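Local coordinates for protein halogenase (Chondromyces crocatus, PDB 3E1T) that binds FAD and, as a flavin-dependent halogenase, probably chlorinates a precursor or intermediate in the biosynthesis of chondrochloren, at residues 73-77 / 103-109; 49-54 / 312-317; 68-73 / 111-115. One frame throughout, in Å; residues are numbered along the deposited sequence.

Interaction 1: 73-77 / 103-109; sequences FPIKR and GFAYQVE
Residues 73-77 and 103-109 run antiparallel, their end-to-end directions 146° apart, in the register Phe73-Val108, Pro74-Gln107, Ile75-Tyr106, Lys76-Ala105 and Arg77-Phe104, with CA-CA distances between 5.7 and 4.7 Å. Ile75-Tyr106 is a non-hydrogen-bonded pair. Lys76-Ala105 is a hydrogen-bonded one, closed by Lys76 N to Ala105 O (2.7 Å) and Ala105 N to Lys76 O (2.8 Å). Gln107 N to Pro74 O (3.0 Å) adds a third bond, and past the other end a water bridges Arg77 O (3.1 Å) and Gly103 O (2.7 Å). The short strand 105-106 thus lies along the start of strand 75-82, part of a large mixed sheet.

Ile75 and Tyr106 share one face; Ile75 CG1 lies 4.1 Å from Tyr106 CE1, while Ile75 CG2 meets Phe104 CD1 at 3.7 Å. Phe73 (chi1 m) turns toward the partner segment, its CB 3.7 Å from Tyr106 CB, and Val108 CG1 sits over its ring face, 3.8 Å from the centroid, a CH-pi contact. Lys76, all-trans, extends on the Ala105 face. Lys76 CG passes 3.8 Å from Gln107 NE2. Lys76 NZ and Gln107 OE1 both hydrogen-bond Ser49 OG, Lys76 NZ also bonds Leu50 O, and Gln107 NE2 reaches Gly208 O; these buried polar ends thereby tie the strand pair to the segment that hydrogen-bonds the flavin.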
loop_
_atom_site.group_PDB
_atom_site.type_symbol
_atom_site.label_atom_id
_atom_site.label_comp_id
_atom_site.label_asym_id
_atom_site.label_seq_id
_atom_site.Cartn_x
_atom_site.Cartn_y
_atom_site.Cartn_z
ATOM N N PHE A 73 9.887 -5.658 16.805
ATOM C CA PHE A 73 8.600 -5.385 16.174
ATOM C C PHE A 73 7.651 -6.493 16.607
ATOM O O PHE A 73 8.007 -7.667 16.500
ATOM C CB PHE A 73 8.707 -5.440 14.637
ATOM C CG PHE A 73 9.609 -4.395 14.019
ATOM C CD1 PHE A 73 9.582 -3.070 14.444
ATOM C CD2 PHE A 73 10.439 -4.738 12.956
ATOM C CE1 PHE A 73 10.400 -2.111 13.844
ATOM C CE2 PHE A 73 11.262 -3.790 12.347
ATOM C CZ PHE A 73 11.246 -2.476 12.787
ATOM N N PRO A 74 6.439 -6.137 17.077
ATOM C CA PRO A 74 5.420 -7.154 17.344
ATOM C C PRO A 74 5.218 -8.104 16.172
ATOM O O PRO A 74 5.248 -7.675 15.016
ATOM C CB PRO A 74 4.156 -6.326 17.572
ATOM C CG PRO A 74 4.656 -5.058 18.140
ATOM C CD PRO A 74 5.955 -4.787 17.414
ATOM N N ILE A 75 5.010 -9.380 16.481
ATOM C CA ILE A 75 4.885 -10.433 15.472
ATOM C C ILE A 75 3.427 -10.608 15.085
ATOM O O ILE A 75 2.587 -10.924 15.929
ATOM C CB ILE A 75 5.459 -11.793 15.974
ATOM C CG1 ILE A 75 6.972 -11.694 16.202
ATOM C CG2 ILE A 75 5.127 -12.948 15.008
ATOM C CD1 ILE A 75 7.350 -11.137 17.575
ATOM N N LYS A 76 3.142 -10.407 13.801
ATOM C CA LYS A 76 1.778 -10.456 13.283
ATOM C C LYS A 76 1.498 -11.804 12.617
ATOM O O LYS A 76 2.069 -12.127 11.572
ATOM C CB LYS A 76 1.567 -9.293 12.306
ATOM C CG LYS A 76 0.236 -9.270 11.584
ATOM C CD LYS A 76 0.332 -8.337 10.378
ATOM C CE LYS A 76 -1.007 -8.205 9.700
ATOM N NZ LYS A 76 -0.940 -7.248 8.561
ATOM N N ARG A 77 0.609 -12.584 13.225
ATOM C CA ARG A 77 0.281 -13.925 12.736
ATOM C C ARG A 77 -0.918 -13.929 11.799
ATOM O O ARG A 77 -1.188 -14.919 11.111
ATOM C CB ARG A 77 0.008 -14.865 13.915
ATOM C CG ARG A 77 1.184 -15.057 14.859
ATOM C CD ARG A 77 2.121 -16.164 14.396
ATOM N NE ARG A 77 3.196 -16.373 15.367
ATOM C CZ ARG A 77 4.269 -17.133 15.154
ATOM N NH1 ARG A 77 4.425 -17.769 13.994
ATOM N NH2 ARG A 77 5.193 -17.250 16.103
ATOM N N GLY A 103 5.007 -17.650 7.519
ATOM C CA GLY A 103 4.034 -17.812 8.594
ATOM C C GLY A 103 3.565 -16.548 9.285
ATOM O O GLY A 103 2.460 -16.514 9.836
ATOM N N PHE A 104 4.395 -15.506 9.258
ATOM C CA PHE A 104 4.114 -14.284 10.007
ATOM C C PHE A 104 4.685 -13.013 9.364
ATOM O O PHE A 104 5.432 -13.072 8.397
ATOM C CB PHE A 104 4.671 -14.418 11.431
ATOM C CG PHE A 104 6.178 -14.406 11.495
ATOM C CD1 PHE A 104 6.870 -13.222 11.741
ATOM C CD2 PHE A 104 6.903 -15.581 11.309
ATOM C CE1 PHE A 104 8.263 -13.202 11.797
ATOM C CE2 PHE A 104 8.300 -15.578 11.371
ATOM C CZ PHE A 104 8.983 -14.382 11.610
ATOM N N ALA A 105 4.347 -11.867 9.945
ATOM C CA ALA A 105 4.941 -10.597 9.560
ATOM C C ALA A 105 5.161 -9.742 10.807
ATOM O O ALA A 105 5.129 -10.251 11.926
ATOM C CB ALA A 105 4.054 -9.875 8.551
ATOM N N TYR A 106 5.396 -8.448 10.611
ATOM C CA TYR A 106 5.610 -7.545 11.729
ATOM C C TYR A 106 4.685 -6.342 11.681
ATOM O O TYR A 106 4.154 -6.001 10.618
ATOM C CB TYR A 106 7.062 -7.074 11.759
ATOM C CG TYR A 106 8.105 -8.161 11.971
ATOM C CD1 TYR A 106 8.234 -8.817 13.205
ATOM C CD2 TYR A 106 8.992 -8.505 10.949
ATOM C CE1 TYR A 106 9.215 -9.806 13.406
ATOM C CE2 TYR A 106 9.973 -9.483 11.134
ATOM C CZ TYR A 106 10.077 -10.130 12.363
ATOM O OH TYR A 106 11.049 -11.094 12.540
ATOM N N GLN A 107 4.496 -5.717 12.841
ATOM C CA GLN A 107 3.865 -4.414 12.957
ATOM C C GLN A 107 4.992 -3.428 13.225
ATOM O O GLN A 107 5.644 -3.494 14.274
ATOM C CB GLN A 107 2.875 -4.370 14.127
ATOM C CG GLN A 107 1.893 -5.526 14.216
ATOM C CD GLN A 107 0.740 -5.417 13.232
ATOM O OE1 GLN A 107 0.863 -4.792 12.176
ATOM N NE2 GLN A 107 -0.392 -6.045 13.571
ATOM N N VAL A 108 5.237 -2.525 12.279
ATOM C CA VAL A 108 6.454 -1.724 12.334
ATOM C C VAL A 108 6.215 -0.244 12.523
ATOM O O VAL A 108 5.279 0.329 11.960
ATOM C CB VAL A 108 7.350 -1.945 11.088
ATOM C CG1 VAL A 108 7.579 -3.431 10.848
ATOM C CG2 VAL A 108 6.759 -1.275 9.828
ATOM N N GLU A 109 7.076 0.371 13.328
ATOM C CA GLU A 109 7.204 1.811 13.343
ATOM C C GLU A 109 7.914 2.154 12.043
ATOM O O GLU A 109 9.043 1.728 11.804
ATOM C CB GLU A 109 8.016 2.268 14.550
ATOM C CG GLU A 109 7.188 2.380 15.818
ATOM C CD GLU A 109 8.037 2.472 17.066
ATOM O OE1 GLU A 109 8.416 1.404 17.602
ATOM O OE2 GLU A 109 8.307 3.615 17.508
HETATM O O HOH W 1 0.195 -17.713 10.754
#

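Interaction 2: 49-54 / 312-317; sequences SLLPAT and FSSGVH. With FAD (flavin-adenine dinucleotide), chain C.
Leu51 (chi1 m, chi2 t) points across at residues 312-317, its CG 3.3 Å from Ser313 O, its CD2 3.7 Å from Phe312 O and its CD1 3.8 Å from His317 CB. As the N-cap residue of helix 52-61, it stands where an extended stretch turns into helix; Ser313 (phi 52°, psi 58°) lies two residues before helix 315-333. The closest CA approaches are Ser49-Ser313 (5.9 Å) and Thr54-His317 (5.7 Å). Between them Leu50 CD2 packs 3.9 Å from Val316 CB. Ser49, Ser313, Gly315 and Val316 line the flavin part of the FAD pocket, and the pyrimidine side of the isoalloxazine is gripped by backbone: Ser49 N donates to FAD O4 (3.3 Å), FAD N3 donates to Ser49 O (2.7 Å), and Val316 N, at the helix start, donates to FAD O2 (2.8 Å). Gly315 CA comes within 3.2 Å of FAD O3', and a CB here would clash with FAD C1'. Ser313 OG is 3.3 Å from Ser49 CB. At the other end Thr54 OG1 and His317 ND1 share a water, at 2.6 and 2.7 Å, and Ala53 CB lies 3.8 Å from His317 ND1; His317 NE2 is held by Glu354 of helix 340-368.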
loop_
_atom_site.group_PDB
_atom_site.type_symbol
_atom_site.label_atom_id
_atom_site.label_comp_id
_atom_site.label_asym_id
_atom_site.label_seq_id
_atom_site.Cartn_x
_atom_site.Cartn_y
_atom_site.Cartn_z
ATOM N N SER A 49 1.383 -2.006 9.201
ATOM C CA SER A 49 1.092 -3.434 9.213
ATOM C C SER A 49 1.583 -4.123 7.939
ATOM O O SER A 49 1.162 -3.784 6.828
ATOM C CB SER A 49 -0.413 -3.664 9.426
ATOM O OG SER A 49 -0.665 -4.967 9.933
ATOM N N LEU A 50 2.462 -5.107 8.110
ATOM C CA LEU A 50 3.142 -5.737 6.986
ATOM C C LEU A 50 2.631 -7.144 6.665
ATOM O O LEU A 50 1.891 -7.742 7.443
ATOM C CB LEU A 50 4.662 -5.766 7.225
ATOM C CG LEU A 50 5.429 -4.463 7.514
ATOM C CD1 LEU A 50 6.910 -4.772 7.569
ATOM C CD2 LEU A 50 5.140 -3.381 6.449
ATOM N N LEU A 51 3.049 -7.647 5.503
ATOM C CA LEU A 51 2.680 -8.960 4.993
ATOM C C LEU A 51 3.911 -9.872 4.942
ATOM O O LEU A 51 5.050 -9.380 4.882
ATOM C CB LEU A 51 2.053 -8.841 3.585
ATOM C CG LEU A 51 0.815 -7.942 3.406
ATOM C CD1 LEU A 51 0.202 -8.098 2.026
ATOM C CD2 LEU A 51 -0.243 -8.172 4.500
ATOM N N PRO A 52 3.689 -11.198 4.977
ATOM C CA PRO A 52 4.738 -12.211 4.883
ATOM C C PRO A 52 5.572 -12.165 3.594
ATOM O O PRO A 52 6.759 -12.498 3.627
ATOM C CB PRO A 52 3.946 -13.531 4.958
ATOM C CG PRO A 52 2.725 -13.165 5.729
ATOM C CD PRO A 52 2.368 -11.828 5.174
ATOM N N ALA A 53 4.964 -11.767 2.478
ATOM C CA ALA A 53 5.690 -11.693 1.202
ATOM C C ALA A 53 6.835 -10.678 1.267
ATOM O O ALA A 53 7.879 -10.877 0.648
ATOM C CB ALA A 53 4.744 -11.372 0.052
ATOM N N THR A 54 6.639 -9.615 2.042
ATOM C CA THR A 54 7.658 -8.596 2.277
ATOM C C THR A 54 8.639 -9.044 3.367
ATOM O O THR A 54 9.847 -8.948 3.187
ATOM C CB THR A 54 7.018 -7.245 2.673
ATOM O OG1 THR A 54 5.901 -6.970 1.811
ATOM C CG2 THR A 54 8.024 -6.119 2.571
ATOM N N PHE A 312 -6.636 -4.933 4.777
ATOM C CA PHE A 312 -5.707 -6.004 4.397
ATOM C C PHE A 312 -4.248 -5.589 4.102
ATOM O O PHE A 312 -3.443 -6.409 3.674
ATOM C CB PHE A 312 -6.293 -6.927 3.314
ATOM C CG PHE A 312 -7.339 -7.872 3.839
ATOM C CD1 PHE A 312 -8.679 -7.695 3.524
ATOM C CD2 PHE A 312 -6.980 -8.923 4.682
ATOM C CE1 PHE A 312 -9.651 -8.565 4.026
ATOM C CE2 PHE A 312 -7.936 -9.800 5.178
ATOM C CZ PHE A 312 -9.282 -9.618 4.851
ATOM N N SER A 313 -3.911 -4.323 4.371
ATOM C CA SER A 313 -2.511 -3.897 4.506
ATOM C C SER A 313 -1.608 -4.286 3.337
ATOM O O SER A 313 -0.612 -4.992 3.528
ATOM C CB SER A 313 -1.921 -4.476 5.789
ATOM O OG SER A 313 -2.599 -4.003 6.938
ATOM N N SER A 314 -1.948 -3.843 2.133
ATOM C CA SER A 314 -1.184 -4.251 0.958
ATOM C C SER A 314 -0.190 -3.225 0.427
ATOM O O SER A 314 0.541 -3.531 -0.503
ATOM C CB SER A 314 -2.129 -4.654 -0.164
ATOM O OG SER A 314 -2.827 -3.529 -0.660
ATOM N N GLY A 315 -0.170 -2.027 1.016
ATOM C CA GLY A 315 0.593 -0.900 0.479
ATOM C C GLY A 315 2.088 -1.160 0.381
ATOM O O GLY A 315 2.685 -1.019 -0.698
ATOM N N VAL A 316 2.703 -1.547 1.496
ATOM C CA VAL A 316 4.158 -1.766 1.493
ATOM C C VAL A 316 4.537 -2.971 0.644
ATOM O O VAL A 316 5.591 -2.977 0.007
ATOM C CB VAL A 316 4.764 -1.821 2.907
ATOM C CG1 VAL A 316 6.214 -2.297 2.865
ATOM C CG2 VAL A 316 4.677 -0.439 3.580
ATOM N N HIS A 317 3.671 -3.981 0.602
ATOM C CA HIS A 317 3.895 -5.127 -0.266
ATOM C C HIS A 317 3.931 -4.703 -1.737
ATOM O O HIS A 317 4.814 -5.124 -2.488
ATOM C CB HIS A 317 2.816 -6.196 -0.026
ATOM C CG HIS A 317 2.680 -7.193 -1.135
ATOM N ND1 HIS A 317 3.684 -8.071 -1.474
ATOM C CD2 HIS A 317 1.646 -7.469 -1.964
ATOM C CE1 HIS A 317 3.284 -8.840 -2.473
ATOM N NE2 HIS A 317 2.051 -8.490 -2.794
HETATM P PA FAD C . 6.521 6.447 0.791
HETATM O O1A FAD C . 6.561 5.514 1.973
HETATM O O2A FAD C . 5.493 7.522 0.867
HETATM O O5B FAD C . 7.978 7.136 0.679
HETATM C C5B FAD C . 8.295 8.031 -0.375
HETATM C C4B FAD C . 9.509 8.876 0.022
HETATM O O4B FAD C . 9.783 9.859 -0.955
HETATM C C3B FAD C . 9.256 9.622 1.328
HETATM O O3B FAD C . 10.297 9.295 2.221
HETATM C C2B FAD C . 9.318 11.091 0.965
HETATM O O2B FAD C . 9.998 11.807 1.958
HETATM C C1B FAD C . 10.102 11.079 -0.334
HETATM N N9A FAD C . 9.797 12.174 -1.271
HETATM C C8A FAD C . 8.591 12.764 -1.553
HETATM N N7A FAD C . 8.800 13.709 -2.500
HETATM C C5A FAD C . 10.113 13.721 -2.835
HETATM C C6A FAD C . 10.878 14.485 -3.731
HETATM N N6A FAD C . 10.353 15.526 -4.389
HETATM N N1A FAD C . 12.226 14.236 -3.834
HETATM C C2A FAD C . 12.836 13.286 -3.056
HETATM N N3A FAD C . 12.076 12.552 -2.170
HETATM C C4A FAD C . 10.744 12.759 -2.067
HETATM N N1 FAD C . 0.542 -0.042 3.955
HETATM C C2 FAD C . 0.866 -1.200 4.605
HETATM O O2 FAD C . 1.673 -1.957 4.071
HETATM N N3 FAD C . 0.270 -1.491 5.820
HETATM C C4 FAD C . -0.643 -0.611 6.393
HETATM O O4 FAD C . -1.159 -0.856 7.486
HETATM C C4X FAD C . -0.980 0.558 5.724
HETATM N N5 FAD C . -1.882 1.457 6.260
HETATM C C5X FAD C . -2.190 2.617 5.577
HETATM C C6 FAD C . -3.109 3.530 6.105
HETATM C C7 FAD C . -3.417 4.705 5.400
HETATM C C7M FAD C . -4.562 5.557 5.870
HETATM C C8 FAD C . -2.811 4.967 4.165
HETATM C C8M FAD C . -3.263 6.108 3.283
HETATM C C9 FAD C . -1.890 4.059 3.653
HETATM C C9A FAD C . -1.577 2.884 4.346
HETATM N N10 FAD C . -0.654 2.004 3.814
HETATM C C10 FAD C . -0.362 0.840 4.493
HETATM C "C1'" FAD C . 0.098 2.343 2.539
HETATM C "C2'" FAD C . 1.545 2.798 2.762
HETATM O "O2'" FAD C . 1.510 4.023 3.465
HETATM C "C3'" FAD C . 2.269 3.010 1.424
HETATM O "O3'" FAD C . 1.835 2.071 0.464
HETATM C "C4'" FAD C . 3.790 2.868 1.483
HETATM O "O4'" FAD C . 4.319 3.836 2.362
HETATM C "C5'" FAD C . 4.372 3.079 0.086
HETATM O "O5'" FAD C . 5.756 3.275 0.176
HETATM P P FAD C . 6.549 4.142 -0.919
HETATM O O1P FAD C . 8.013 3.757 -0.876
HETATM O O2P FAD C . 5.994 3.899 -2.287
HETATM O O3P FAD C . 6.243 5.658 -0.562
HETATM O O HOH W 2 6.252 -7.627 -0.713
#

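Interaction 3: 68-73 / 111-115; sequences MKRAGF and ARFDD
A single backbone carbonyl, Ala71 O, takes both terminal nitrogens of one arginine: Arg112 NH2 at 2.8 Å and Arg112 NH1 at 3.2 Å. Together with a Met-aromatic contact between Met68 and Phe113, this joins helix 110-123 to the end of helix 65-69 and the turn that leads on toward strand 75-82. Gly72, with positive phi (80°), is the first residue after helix 65-69 to leave helical phi/psi. The backbones stay well apart, with CA-CA distances of 8.7 Å for Met68-Phe113 and 8.8 Å for Ala71-Arg112, so side chains fill the gap. Phe73 CE1 lies over one face of the Arg112 guanidinium (chi1 m, chi2 t, chi3 p), 3.3 Å from Arg112 NH1; Ala71 CB stands 3.7 Å from Arg112 NH2. Deeper in, Phe113 (chi1 t) turns its ring edge to both partners. Phe73 CE2 approaches Phe113 CD1 at 4.2 Å, and Met68, m at all three chi angles, brings its SD 3.6 Å from Phe113 CE1.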
loop_
_atom_site.group_PDB
_atom_site.type_symbol
_atom_site.label_atom_id
_atom_site.label_comp_id
_atom_site.label_asym_id
_atom_site.label_seq_id
_atom_site.Cartn_x
_atom_site.Cartn_y
_atom_site.Cartn_z
ATOM N N MET A 68 15.723 -7.641 11.254
ATOM C CA MET A 68 14.283 -7.538 11.515
ATOM C C MET A 68 13.921 -8.173 12.861
ATOM O O MET A 68 13.165 -7.590 13.646
ATOM C CB MET A 68 13.486 -8.222 10.401
ATOM C CG MET A 68 13.657 -7.620 9.018
ATOM S SD MET A 68 12.529 -6.255 8.696
ATOM C CE MET A 68 11.068 -7.176 8.201
ATOM N N LYS A 69 14.471 -9.363 13.110
ATOM C CA LYS A 69 14.255 -10.117 14.350
ATOM C C LYS A 69 14.650 -9.338 15.600
ATOM O O LYS A 69 13.959 -9.391 16.620
ATOM C CB LYS A 69 15.059 -11.416 14.328
ATOM C CG LYS A 69 14.629 -12.446 13.297
ATOM C CD LYS A 69 15.542 -13.669 13.386
ATOM C CE LYS A 69 14.831 -14.945 12.955
ATOM N NZ LYS A 69 14.696 -15.061 11.472
ATOM N N ARG A 70 15.765 -8.618 15.503
ATOM C CA ARG A 70 16.394 -7.958 16.646
ATOM C C ARG A 70 15.728 -6.627 16.966
ATOM O O ARG A 70 16.008 -6.007 18.001
ATOM C CB ARG A 70 17.892 -7.751 16.377
ATOM C CG ARG A 70 18.641 -9.034 16.001
ATOM C CD ARG A 70 20.155 -8.848 16.017
ATOM N NE ARG A 70 20.700 -8.314 14.767
ATOM C CZ ARG A 70 21.050 -7.041 14.571
ATOM N NH1 ARG A 70 20.909 -6.147 15.546
ATOM N NH2 ARG A 70 21.545 -6.660 13.397
ATOM N N ALA A 71 14.831 -6.206 16.076
ATOM C CA ALA A 71 14.222 -4.884 16.139
ATOM C C ALA A 71 13.162 -4.739 17.226
ATOM O O ALA A 71 12.919 -3.634 17.707
ATOM C CB ALA A 71 13.648 -4.514 14.788
ATOM N N GLY A 72 12.525 -5.843 17.600
ATOM C CA GLY A 72 11.481 -5.809 18.621
ATOM C C GLY A 72 10.146 -5.330 18.072
ATOM O O GLY A 72 9.374 -4.662 18.774
ATOM N N PHE A 73 9.887 -5.658 16.805
ATOM C CA PHE A 73 8.600 -5.385 16.174
ATOM C C PHE A 73 7.651 -6.493 16.607
ATOM O O PHE A 73 8.007 -7.667 16.500
ATOM C CB PHE A 73 8.707 -5.440 14.637
ATOM C CG PHE A 73 9.609 -4.395 14.019
ATOM C CD1 PHE A 73 9.582 -3.070 14.444
ATOM C CD2 PHE A 73 10.439 -4.738 12.956
ATOM C CE1 PHE A 73 10.400 -2.111 13.844
ATOM C CE2 PHE A 73 11.262 -3.790 12.347
ATOM C CZ PHE A 73 11.246 -2.476 12.787
ATOM N N ALA A 111 9.097 4.934 10.777
ATOM C CA ALA A 111 10.315 5.710 11.011
ATOM C C ALA A 111 11.533 4.795 11.113
ATOM O O ALA A 111 12.497 4.961 10.353
ATOM C CB ALA A 111 10.169 6.577 12.271
ATOM N N ARG A 112 11.456 3.814 12.021
ATOM C CA ARG A 112 12.543 2.860 12.275
ATOM C C ARG A 112 12.714 1.871 11.143
ATOM O O ARG A 112 13.828 1.449 10.840
ATOM C CB ARG A 112 12.277 2.026 13.531
ATOM C CG ARG A 112 11.830 2.766 14.775
ATOM C CD ARG A 112 11.567 1.740 15.882
ATOM N NE ARG A 112 12.685 0.803 16.014
ATOM C CZ ARG A 112 12.587 -0.458 16.433
ATOM N NH1 ARG A 112 11.411 -0.981 16.773
ATOM N NH2 ARG A 112 13.680 -1.206 16.515
ATOM N N PHE A 113 11.596 1.461 10.555
ATOM C CA PHE A 113 11.617 0.456 9.503
ATOM C C PHE A 113 12.218 1.005 8.207
ATOM O O PHE A 113 13.076 0.361 7.600
ATOM C CB PHE A 113 10.207 -0.093 9.269
ATOM C CG PHE A 113 10.139 -1.155 8.221
ATOM C CD1 PHE A 113 10.630 -2.427 8.471
ATOM C CD2 PHE A 113 9.572 -0.886 6.973
ATOM C CE1 PHE A 113 10.571 -3.419 7.498
ATOM C CE2 PHE A 113 9.501 -1.870 5.996
ATOM C CZ PHE A 113 10.009 -3.144 6.261
ATOM N N ASP A 114 11.764 2.184 7.786
ATOM C CA ASP A 114 12.298 2.826 6.581
ATOM C C ASP A 114 13.784 3.141 6.779
ATOM O O ASP A 114 14.592 2.851 5.908
ATOM C CB ASP A 114 11.534 4.110 6.245
ATOM C CG ASP A 114 10.088 3.852 5.813
ATOM O OD1 ASP A 114 9.661 2.686 5.792
ATOM O OD2 ASP A 114 9.374 4.829 5.497
ATOM N N ASP A 115 14.123 3.725 7.934
ATOM C CA ASP A 115 15.521 4.045 8.290
ATOM C C ASP A 115 16.384 2.791 8.210
ATOM O O ASP A 115 17.418 2.776 7.546
ATOM C CB ASP A 115 15.605 4.670 9.686
ATOM C CG ASP A 115 16.995 5.215 10.007
ATOM O OD1 ASP A 115 17.595 5.909 9.149
ATOM O OD2 ASP A 115 17.485 4.957 11.126
#

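In the fold
Along the chain the order is 49-54, 68-73, 73-77, 103-109, 111-115 and, far later, 312-317, so interaction 2 spans the other two and interaction 3 encloses interaction 1. Interactions 1 and 3 share Phe73, and their centres lie about 10 Å apart: helix 65-69 leads into strand 75-82, and strand 105-106 into helix 110-123. Interaction 2 is about 10 Å from interaction 1 and 15 Å from interaction 3, centre to centre. Leu50 packs against both Val108 and Phe113, bringing all three together, while Ser49 links Lys76 and Gln107 to the flavin. The FAD pocket, the strand pair 75-82/105-106 and helix 110-123 are thus joined by direct side-chain contacts.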